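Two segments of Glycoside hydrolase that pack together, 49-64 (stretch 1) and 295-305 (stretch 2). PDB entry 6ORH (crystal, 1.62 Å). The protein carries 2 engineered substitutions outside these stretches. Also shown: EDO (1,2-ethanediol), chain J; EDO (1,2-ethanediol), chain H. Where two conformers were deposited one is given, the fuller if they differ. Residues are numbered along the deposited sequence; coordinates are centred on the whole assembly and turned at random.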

# COMPACT_ATOMS: atom_id res chain seq x y z
N PHE A 49 19.07 -31.32 21.72
CA PHE A 49 18.03 -31.56 20.72
C PHE A 49 17.28 -32.86 21.06
O PHE A 49 17.68 -33.94 20.61
CB PHE A 49 18.62 -31.60 19.30
CG PHE A 49 17.57 -31.69 18.22
CD1 PHE A 49 16.82 -30.57 17.87
CD2 PHE A 49 17.27 -32.91 17.63
CE1 PHE A 49 15.79 -30.68 16.94
CE2 PHE A 49 16.28 -33.01 16.66
CZ PHE A 49 15.55 -31.88 16.31
N ASN A 50 16.17 -32.73 21.81
CA ASN A 50 15.38 -33.90 22.22
C ASN A 50 13.89 -33.59 22.31
O ASN A 50 13.29 -33.59 23.38
CB ASN A 50 15.93 -34.61 23.46
CG ASN A 50 15.20 -35.92 23.70
OD1 ASN A 50 14.53 -36.47 22.80
ND2 ASN A 50 15.30 -36.43 24.91
N PRO A 51 13.21 -33.33 21.17
CA PRO A 51 11.75 -33.19 21.16
C PRO A 51 11.01 -34.53 21.24
O PRO A 51 10.56 -35.10 20.22
CB PRO A 51 11.50 -32.57 19.78
CG PRO A 51 12.62 -33.16 18.93
CD PRO A 51 13.83 -33.17 19.84
N SER A 52 10.84 -35.03 22.47
CA SER A 52 10.38 -36.40 22.65
C SER A 52 8.92 -36.59 22.26
O SER A 52 8.50 -37.72 21.98
CB SER A 52 10.62 -36.88 24.05
OG SER A 52 9.96 -36.01 24.96
N GLN A 53 8.15 -35.50 22.17
CA GLN A 53 6.75 -35.66 21.80
C GLN A 53 6.52 -35.34 20.32
O GLN A 53 5.36 -35.20 19.91
CB GLN A 53 5.87 -34.75 22.65
CG GLN A 53 5.77 -35.23 24.11
CD GLN A 53 5.25 -34.11 24.97
OE1 GLN A 53 4.05 -33.88 25.07
NE2 GLN A 53 6.15 -33.36 25.59
N LEU A 54 7.60 -35.25 19.52
CA LEU A 54 7.43 -34.76 18.15
C LEU A 54 6.49 -35.65 17.34
O LEU A 54 6.60 -36.87 17.32
CB LEU A 54 8.81 -34.64 17.49
CG LEU A 54 8.83 -33.90 16.14
CD1 LEU A 54 10.18 -33.23 15.98
CD2 LEU A 54 8.62 -34.88 14.96
N ASP A 55 5.57 -34.99 16.63
CA ASP A 55 4.58 -35.70 15.83
C ASP A 55 4.46 -34.98 14.48
O ASP A 55 3.67 -34.03 14.36
CB ASP A 55 3.27 -35.82 16.59
CG ASP A 55 2.30 -36.74 15.87
OD1 ASP A 55 2.52 -37.01 14.69
OD2 ASP A 55 1.35 -37.26 16.54
N ALA A 56 5.31 -35.40 13.52
CA ALA A 56 5.33 -34.75 12.21
C ALA A 56 4.01 -34.94 11.47
O ALA A 56 3.64 -34.08 10.64
CB ALA A 56 6.49 -35.27 11.36
N ARG A 57 3.31 -36.05 11.73
CA ARG A 57 2.02 -36.25 11.08
C ARG A 57 1.03 -35.18 11.53
O ARG A 57 0.19 -34.76 10.73
CB ARG A 57 1.50 -37.69 11.29
CG ARG A 57 0.25 -38.00 10.46
CD ARG A 57 -0.25 -39.41 10.77
NE ARG A 57 -1.38 -39.77 9.91
CZ ARG A 57 -2.66 -39.45 10.11
NH1 ARG A 57 -3.02 -38.75 11.18
NH2 ARG A 57 -3.58 -39.84 9.24
N GLU A 58 1.10 -34.75 12.80
CA GLU A 58 0.22 -33.68 13.28
C GLU A 58 0.55 -32.36 12.59
O GLU A 58 -0.35 -31.58 12.33
CB GLU A 58 0.28 -33.50 14.80
CG GLU A 58 -0.53 -34.59 15.49
CD GLU A 58 -1.99 -34.49 15.12
OE1 GLU A 58 -2.65 -33.56 15.63
OE2 GLU A 58 -2.47 -35.32 14.30
N TRP A 59 1.85 -32.12 12.30
CA TRP A 59 2.19 -30.90 11.59
C TRP A 59 1.49 -30.94 10.23
O TRP A 59 0.82 -29.98 9.83
CB TRP A 59 3.69 -30.76 11.35
CG TRP A 59 4.58 -30.80 12.56
CD1 TRP A 59 4.23 -30.80 13.89
CD2 TRP A 59 6.01 -30.85 12.51
NE1 TRP A 59 5.37 -30.85 14.66
CE2 TRP A 59 6.48 -30.88 13.84
CE3 TRP A 59 6.96 -30.87 11.46
CZ2 TRP A 59 7.84 -30.94 14.14
CZ3 TRP A 59 8.31 -30.90 11.77
CH2 TRP A 59 8.75 -30.96 13.10
N VAL A 60 1.68 -32.06 9.51
CA VAL A 60 1.11 -32.15 8.17
C VAL A 60 -0.42 -32.14 8.21
O VAL A 60 -1.04 -31.45 7.39
CB VAL A 60 1.65 -33.39 7.43
CG1 VAL A 60 0.95 -33.58 6.08
CG2 VAL A 60 3.17 -33.31 7.28
N ARG A 61 -1.03 -32.89 9.14
CA ARG A 61 -2.50 -32.98 9.18
C ARG A 61 -3.10 -31.58 9.37
O ARG A 61 -4.02 -31.20 8.64
CB ARG A 61 -2.96 -33.92 10.30
CG ARG A 61 -4.49 -34.03 10.36
CD ARG A 61 -4.94 -34.91 11.53
NE ARG A 61 -4.70 -34.31 12.84
CZ ARG A 61 -5.48 -33.39 13.42
NH1 ARG A 61 -6.59 -32.96 12.81
NH2 ARG A 61 -5.14 -32.90 14.60
N VAL A 62 -2.59 -30.81 10.32
CA VAL A 62 -3.14 -29.50 10.62
C VAL A 62 -2.93 -28.59 9.42
O VAL A 62 -3.84 -27.88 9.00
CB VAL A 62 -2.58 -28.91 11.92
CG1 VAL A 62 -2.87 -27.41 12.02
CG2 VAL A 62 -3.21 -29.62 13.12
N LEU A 63 -1.73 -28.63 8.83
CA LEU A 63 -1.52 -27.79 7.65
C LEU A 63 -2.45 -28.17 6.49
O LEU A 63 -2.97 -27.29 5.81
CB LEU A 63 -0.04 -27.86 7.23
CG LEU A 63 0.94 -27.27 8.24
CD1 LEU A 63 2.38 -27.57 7.82
CD2 LEU A 63 0.70 -25.77 8.41
N LYS A 64 -2.66 -29.47 6.27
CA LYS A 64 -3.53 -29.93 5.19
C LYS A 64 -4.95 -29.43 5.46
O LYS A 64 -5.60 -28.87 4.58
CB LYS A 64 -3.54 -31.46 5.11
CG LYS A 64 -4.33 -32.04 3.94
CD LYS A 64 -3.64 -31.85 2.60
CE LYS A 64 -4.37 -32.56 1.47
NZ LYS A 64 -3.64 -32.49 0.19
C1 EDO J . 6.62 -39.43 19.05
O1 EDO J . 7.62 -38.49 19.28
C2 EDO J . 6.14 -39.87 20.36
O2 EDO J . 7.28 -40.20 21.12
C1 EDO H . 1.66 -31.81 25.04
O1 EDO H . 3.06 -31.46 24.94
C2 EDO H . 0.97 -31.09 26.13
O2 EDO H . 1.65 -31.11 27.37
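Stretch 2 295-305: NIPPNQAGLFD

The apolar centre of the contact is built around Trp 59, on the first turn of the helix that begins at Ala 56, and Phe 304 near the end of stretch 2. The Phe 304 ring lies in an offset stack on the five-membered ring of Trp 59, with centroids 4.7 Å apart and planes inclined by 16°. Its CZ atom reaches 3.7 Å from Trp 59 CB, so the phenyl group covers the root of the indole as well as its face. Pro 298 takes the outer part of the indole: its CG sits over the six-membered ring, 3.8 Å from the centroid in a CH-pi contact, and comes to 3.5 Å from Trp 59 CZ2. One turn further along the helix, Leu 63 extends the apolar patch, with its CG 3.9 Å from Phe 304 CE2 at the edge of the phenyl ring and its CD2 4.2 Å from Ile 296 CG1.

Stretch 2 has no regular helix or strand across this surface. After Pro 298 it folds into a type I turn from Asn 299 to Gly 302, closed by Gly 302 N to Asn 299 O at 2.9 Å, and Asn 299 OD1 braces the loop by accepting from Leu 303 N at 3.0 Å. From Ala 301 onward the chain runs in the same sense as stretch 1: Ala 301 lies nearest Pro 51, Gly 302 nearest Leu 54 and Phe 304 nearest Trp 59, with CA separations of 4.6, 3.9 and 6.8 Å.

The close approach at Gly 302 depends on its lack of a side chain, since an ideal CB would lie 2.5 Å from Leu 54 CB; its positive phi independently favours glycine. Gly 302 O accepts from Trp 59 NE1 at 2.9 Å, near the plane of the indole, while Leu 54 CA approaches the same oxygen at 3.4 Å in a CA-H...O contact. Asp 55 N adds a weak hydrogen bond to Gly 302 O at 3.5 Å.

Farther out, the type I turn from Pro 51 to Leu 54 presents Gln 53 N to Ala 301 O, a weak hydrogen bond of 3.1 Å. Leu 303 borders this region, its CD2 3.5 Å from Gln 53 O. At the margin, Pro 51 CA lies 3.5 Å from Gln 300 O, and a water donates to Gln 300 O at 2.8 Å and, weakly, to Asn 50 O at 3.5 Å.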

# COMPACT_ATOMS: atom_id res chain seq x y z
N ASN A 295 5.22 -19.22 8.06
CA ASN A 295 6.05 -20.06 8.93
C ASN A 295 5.34 -20.37 10.25
O ASN A 295 4.86 -19.46 10.91
CB ASN A 295 7.38 -19.38 9.24
CG ASN A 295 8.18 -20.14 10.28
OD1 ASN A 295 8.84 -21.15 9.98
ND2 ASN A 295 8.20 -19.62 11.51
N ILE A 296 5.30 -21.66 10.61
CA ILE A 296 4.68 -22.13 11.86
C ILE A 296 5.77 -22.94 12.57
O ILE A 296 6.14 -24.01 12.06
CB ILE A 296 3.46 -23.05 11.62
CG1 ILE A 296 2.53 -22.56 10.50
CG2 ILE A 296 2.74 -23.30 12.95
CD1 ILE A 296 1.81 -21.33 10.89
N PRO A 297 6.33 -22.45 13.70
CA PRO A 297 7.46 -23.10 14.35
C PRO A 297 7.05 -24.07 15.45
O PRO A 297 6.44 -23.68 16.44
CB PRO A 297 8.23 -21.93 14.96
CG PRO A 297 7.13 -20.93 15.30
CD PRO A 297 6.02 -21.12 14.28
N PRO A 298 7.38 -25.37 15.32
CA PRO A 298 7.13 -26.30 16.42
C PRO A 298 7.92 -25.90 17.66
O PRO A 298 9.01 -25.30 17.58
CB PRO A 298 7.68 -27.63 15.86
CG PRO A 298 7.57 -27.46 14.35
CD PRO A 298 7.97 -26.02 14.14
N ASN A 299 7.37 -26.29 18.82
CA ASN A 299 7.90 -25.96 20.14
C ASN A 299 8.94 -27.00 20.56
O ASN A 299 9.32 -27.86 19.78
CB ASN A 299 6.76 -25.79 21.16
CG ASN A 299 6.01 -27.08 21.43
OD1 ASN A 299 6.51 -28.17 21.14
ND2 ASN A 299 4.79 -26.97 21.92
N GLN A 300 9.41 -26.91 21.81
CA GLN A 300 10.49 -27.77 22.26
C GLN A 300 10.02 -29.21 22.45
O GLN A 300 10.84 -30.12 22.51
CB GLN A 300 11.09 -27.22 23.56
CG GLN A 300 11.88 -25.94 23.37
CD GLN A 300 12.43 -25.44 24.69
OE1 GLN A 300 12.15 -26.00 25.75
NE2 GLN A 300 13.25 -24.41 24.63
N ALA A 301 8.71 -29.41 22.50
CA ALA A 301 8.16 -30.75 22.53
C ALA A 301 8.12 -31.37 21.14
O ALA A 301 7.90 -32.58 21.02
CB ALA A 301 6.78 -30.74 23.15
N GLY A 302 8.26 -30.53 20.10
CA GLY A 302 8.11 -30.98 18.73
C GLY A 302 6.67 -30.91 18.21
O GLY A 302 6.34 -31.65 17.28
N LEU A 303 5.87 -29.99 18.78
CA LEU A 303 4.46 -29.85 18.42
C LEU A 303 4.19 -28.39 18.05
O LEU A 303 4.86 -27.50 18.55
CB LEU A 303 3.57 -30.29 19.60
CG LEU A 303 3.70 -31.78 19.97
CD1 LEU A 303 2.82 -32.06 21.18
CD2 LEU A 303 3.22 -32.68 18.82
N PHE A 304 3.21 -28.15 17.18
CA PHE A 304 2.79 -26.76 16.94
C PHE A 304 2.11 -26.26 18.21
O PHE A 304 1.42 -27.03 18.91
CB PHE A 304 1.76 -26.70 15.81
CG PHE A 304 2.31 -26.86 14.40
CD1 PHE A 304 3.64 -26.62 14.11
CD2 PHE A 304 1.45 -27.18 13.36
CE1 PHE A 304 4.11 -26.78 12.80
CE2 PHE A 304 1.92 -27.28 12.05
CZ PHE A 304 3.25 -27.09 11.78
N ASP A 305 2.26 -24.97 18.48
CA ASP A 305 1.64 -24.34 19.65
C ASP A 305 0.12 -24.34 19.51
O ASP A 305 -0.41 -24.13 18.42
CB ASP A 305 2.16 -22.90 19.79
CG ASP A 305 1.61 -22.20 21.01
OD1 ASP A 305 2.22 -22.36 22.07
OD2 ASP A 305 0.58 -21.52 20.88
O HOH W 1 10.72 -31.73 24.83